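Local coordinates for SCO1 protein (Saccharomyces cerevisiae, PDB 2B7K), which is required for accumulation of subunits 1 and 2 of cytochrome c oxidase and is thought to act in mitochondrial copper transport or insertion of copper into the oxidase, at residues Asp143-Met151 with Val158-Asp166. Residues are numbered along the deposited sequence; the frame is centred on the assembly and turned at random.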
loop_
_atom_site.group_PDB
_atom_site.type_symbol
_atom_site.label_atom_id
_atom_site.label_comp_id
_atom_site.label_asym_id
_atom_site.label_seq_id
_atom_site.Cartn_x
_atom_site.Cartn_y
_atom_site.Cartn_z
ATOM N N ASP A 143 -14.116 -7.911 -2.976
ATOM C CA ASP A 143 -14.909 -7.211 -1.972
ATOM C C ASP A 143 -14.105 -6.727 -0.765
ATOM O O ASP A 143 -14.548 -5.834 -0.046
ATOM C CB ASP A 143 -16.045 -8.115 -1.483
ATOM C CG ASP A 143 -17.047 -8.445 -2.578
ATOM O OD1 ASP A 143 -17.977 -9.238 -2.308
ATOM O OD2 ASP A 143 -16.910 -7.916 -3.703
ATOM N N HIS A 144 -12.933 -7.315 -0.535
ATOM C CA HIS A 144 -12.110 -6.921 0.604
ATOM C C HIS A 144 -10.817 -6.184 0.258
ATOM O O HIS A 144 -10.021 -5.872 1.143
ATOM C CB HIS A 144 -11.812 -8.142 1.480
ATOM C CG HIS A 144 -13.017 -8.667 2.203
ATOM N ND1 HIS A 144 -14.024 -9.361 1.568
ATOM C CD2 HIS A 144 -13.396 -8.557 3.498
ATOM C CE1 HIS A 144 -14.972 -9.655 2.441
ATOM N NE2 HIS A 144 -14.616 -9.178 3.619
ATOM N N SER A 145 -10.606 -5.911 -1.028
ATOM C CA SER A 145 -9.422 -5.163 -1.466
ATOM C C SER A 145 -9.908 -3.721 -1.524
ATOM O O SER A 145 -9.868 -3.082 -2.579
ATOM C CB SER A 145 -8.977 -5.614 -2.862
ATOM O OG SER A 145 -8.625 -6.987 -2.870
ATOM N N ILE A 146 -10.361 -3.213 -0.379
ATOM C CA ILE A 146 -10.918 -1.874 -0.323
ATOM C C ILE A 146 -10.265 -0.840 0.595
ATOM O O ILE A 146 -10.672 0.318 0.579
ATOM C CB ILE A 146 -12.418 -1.945 0.038
ATOM C CG1 ILE A 146 -12.592 -2.699 1.361
ATOM C CG2 ILE A 146 -13.186 -2.638 -1.077
ATOM C CD1 ILE A 146 -14.026 -2.833 1.824
ATOM N N PHE A 147 -9.279 -1.225 1.401
ATOM C CA PHE A 147 -8.636 -0.234 2.278
ATOM C C PHE A 147 -7.195 0.064 1.904
ATOM O O PHE A 147 -6.511 -0.778 1.327
ATOM C CB PHE A 147 -8.586 -0.696 3.741
ATOM C CG PHE A 147 -9.921 -0.816 4.399
ATOM C CD1 PHE A 147 -10.530 -2.057 4.537
ATOM C CD2 PHE A 147 -10.561 0.310 4.907
ATOM C CE1 PHE A 147 -11.764 -2.180 5.175
ATOM C CE2 PHE A 147 -11.795 0.199 5.547
ATOM C CZ PHE A 147 -12.397 -1.047 5.682
ATOM N N PHE A 148 -6.754 1.275 2.244
ATOM C CA PHE A 148 -5.362 1.670 2.069
ATOM C C PHE A 148 -4.893 1.721 3.526
ATOM O O PHE A 148 -5.601 2.255 4.385
ATOM C CB PHE A 148 -5.220 3.059 1.440
ATOM C CG PHE A 148 -5.541 3.101 -0.025
ATOM C CD1 PHE A 148 -6.779 3.553 -0.464
ATOM C CD2 PHE A 148 -4.599 2.698 -0.968
ATOM C CE1 PHE A 148 -7.077 3.610 -1.830
ATOM C CE2 PHE A 148 -4.886 2.749 -2.332
ATOM C CZ PHE A 148 -6.128 3.207 -2.760
ATOM N N TYR A 149 -3.738 1.132 3.816
ATOM C CA TYR A 149 -3.214 1.125 5.177
ATOM C C TYR A 149 -2.036 2.080 5.283
ATOM O O TYR A 149 -1.017 1.901 4.609
ATOM C CB TYR A 149 -2.773 -0.294 5.574
ATOM C CG TYR A 149 -3.868 -1.328 5.395
ATOM C CD1 TYR A 149 -4.192 -1.814 4.131
ATOM C CD2 TYR A 149 -4.611 -1.778 6.485
ATOM C CE1 TYR A 149 -5.242 -2.725 3.953
ATOM C CE2 TYR A 149 -5.656 -2.685 6.322
ATOM C CZ TYR A 149 -5.967 -3.151 5.055
ATOM O OH TYR A 149 -7.019 -4.022 4.888
ATOM N N LEU A 150 -2.185 3.102 6.120
ATOM C CA LEU A 150 -1.133 4.093 6.315
ATOM C C LEU A 150 -0.266 3.676 7.495
ATOM O O LEU A 150 -0.773 3.504 8.602
ATOM C CB LEU A 150 -1.749 5.468 6.585
ATOM C CG LEU A 150 -0.764 6.642 6.624
ATOM C CD1 LEU A 150 -0.084 6.791 5.267
ATOM C CD2 LEU A 150 -1.507 7.914 6.985
ATOM N N MET A 151 1.036 3.517 7.256
ATOM C CA MET A 151 1.964 3.098 8.307
ATOM C C MET A 151 2.973 4.214 8.556
ATOM O O MET A 151 3.521 4.773 7.606
ATOM C CB MET A 151 2.705 1.828 7.878
ATOM C CG MET A 151 1.819 0.748 7.253
ATOM S SD MET A 151 0.519 0.116 8.346
ATOM C CE MET A 151 1.451 -1.025 9.359
ATOM N N VAL A 158 -1.420 3.551 11.532
ATOM C CA VAL A 158 -2.006 4.760 12.088
ATOM C C VAL A 158 -3.400 5.043 11.553
ATOM O O VAL A 158 -4.181 5.738 12.201
ATOM C CB VAL A 158 -1.113 5.990 11.841
ATOM C CG1 VAL A 158 0.165 5.863 12.643
ATOM C CG2 VAL A 158 -0.801 6.124 10.370
ATOM N N ASP A 159 -3.724 4.504 10.380
ATOM C CA ASP A 159 -5.046 4.742 9.815
ATOM C C ASP A 159 -5.311 3.964 8.530
ATOM O O ASP A 159 -4.391 3.629 7.790
ATOM C CB ASP A 159 -5.221 6.243 9.556
ATOM C CG ASP A 159 -6.644 6.614 9.194
ATOM O OD1 ASP A 159 -7.568 6.221 9.939
ATOM O OD2 ASP A 159 -6.838 7.311 8.175
ATOM N N ALA A 160 -6.583 3.670 8.282
ATOM C CA ALA A 160 -6.988 2.960 7.079
ATOM C C ALA A 160 -7.932 3.873 6.319
ATOM O O ALA A 160 -8.833 4.475 6.904
ATOM C CB ALA A 160 -7.690 1.664 7.436
ATOM N N LEU A 161 -7.722 3.996 5.018
ATOM C CA LEU A 161 -8.588 4.851 4.224
ATOM C C LEU A 161 -9.439 3.977 3.321
ATOM O O LEU A 161 -8.928 3.301 2.422
ATOM C CB LEU A 161 -7.762 5.845 3.398
ATOM C CG LEU A 161 -6.898 6.803 4.229
ATOM C CD1 LEU A 161 -5.548 6.166 4.507
ATOM C CD2 LEU A 161 -6.707 8.111 3.475
ATOM N N GLY A 162 -10.737 3.972 3.600
ATOM C CA GLY A 162 -11.674 3.188 2.821
ATOM C C GLY A 162 -12.157 3.920 1.584
ATOM O O GLY A 162 -11.672 5.001 1.252
ATOM N N ARG A 163 -13.134 3.335 0.904
ATOM C CA ARG A 163 -13.652 3.932 -0.311
ATOM C C ARG A 163 -14.451 5.201 -0.085
ATOM O O ARG A 163 -14.760 5.916 -1.031
ATOM C CB ARG A 163 -14.485 2.911 -1.076
ATOM C CG ARG A 163 -13.652 1.772 -1.632
ATOM C CD ARG A 163 -14.395 1.043 -2.730
ATOM N NE ARG A 163 -15.496 0.245 -2.210
ATOM C CZ ARG A 163 -16.439 -0.304 -2.970
ATOM N NH1 ARG A 163 -17.402 -1.018 -2.412
ATOM N NH2 ARG A 163 -16.421 -0.129 -4.287
ATOM N N ASN A 164 -14.777 5.491 1.167
ATOM C CA ASN A 164 -15.535 6.698 1.458
ATOM C C ASN A 164 -14.675 7.951 1.414
ATOM O O ASN A 164 -15.179 9.070 1.553
ATOM C CB ASN A 164 -16.255 6.554 2.799
ATOM C CG ASN A 164 -17.489 5.681 2.681
ATOM O OD1 ASN A 164 -18.427 6.024 1.957
ATOM N ND2 ASN A 164 -17.493 4.547 3.377
ATOM N N TYR A 165 -13.369 7.767 1.232
ATOM C CA TYR A 165 -12.474 8.905 1.099
ATOM C C TYR A 165 -12.310 9.116 -0.401
ATOM O O TYR A 165 -12.059 8.164 -1.141
ATOM C CB TYR A 165 -11.105 8.626 1.720
ATOM C CG TYR A 165 -11.075 8.733 3.224
ATOM C CD1 TYR A 165 -11.205 7.601 4.029
ATOM C CD2 TYR A 165 -10.914 9.973 3.846
ATOM C CE1 TYR A 165 -11.171 7.702 5.417
ATOM C CE2 TYR A 165 -10.879 10.085 5.230
ATOM C CZ TYR A 165 -11.006 8.946 6.009
ATOM O OH TYR A 165 -10.961 9.054 7.379
ATOM N N ASP A 166 -12.466 10.354 -0.852
ATOM C CA ASP A 166 -12.333 10.651 -2.272
ATOM C C ASP A 166 -10.978 11.288 -2.559
ATOM O O ASP A 166 -10.129 11.371 -1.675
ATOM C CB ASP A 166 -13.470 11.571 -2.732
ATOM C CG ASP A 166 -13.439 12.933 -2.061
ATOM O OD1 ASP A 166 -14.416 13.694 -2.231
ATOM O OD2 ASP A 166 -12.446 13.249 -1.371
#
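Phe148 O takes two donors from the neighbouring strand. Leu161 N gives it a hydrogen bond of 2.8 Å that lies in the carbonyl plane. Ala160 CA adds a CA-H...O contact, 3.1 Å from Phe148 O. Phe148 N returns a bond to Leu161 O; this one is more bent (N-H...O 151°), with the donor tilted from the carbonyl plane. The same Leu161 O lies near the plane of the Phe148 ring, at its edge, 3.6 Å from Phe148 CD1. Further along, Leu150 N bonds to Asp159 O and Val158 N to Leu150 O, both nearly straight. A classic beta bulge sets two residues, Val158 and Asp159, opposite the single Leu150. Val158 CG2 sits between its own N and carbonyl carbon, and there it meets Leu150 CG at 3.8 Å.

The two strands form an antiparallel hairpin at one margin of the thioredoxin-like sheet. Strand 148-151 also pairs with strand 44-49, and 157-161 is an edge strand of the sheet within this chain. Phe148, Leu150 and Leu161 share one sheet face. Helix 169-180 covers Leu150 and Leu161 there, and Trp67 of helix 56-75 meets the Phe148 ring.

Beyond the Phe148-Leu161 pair, Phe147 CD2 approaches Gly162 CA obliquely, at 3.7 Å. It is also 4.1 Å from Ala160 CB, which is on the Tyr149 side of the sheet. The Arg163 chain bends at chi3 (-72°), and its NE comes to 3.9 Å from Ile146 CG2. His144 lies two residues before Ile146 and is probably a copper ligand, with Cys53 and Cys57, as in related SCO proteins.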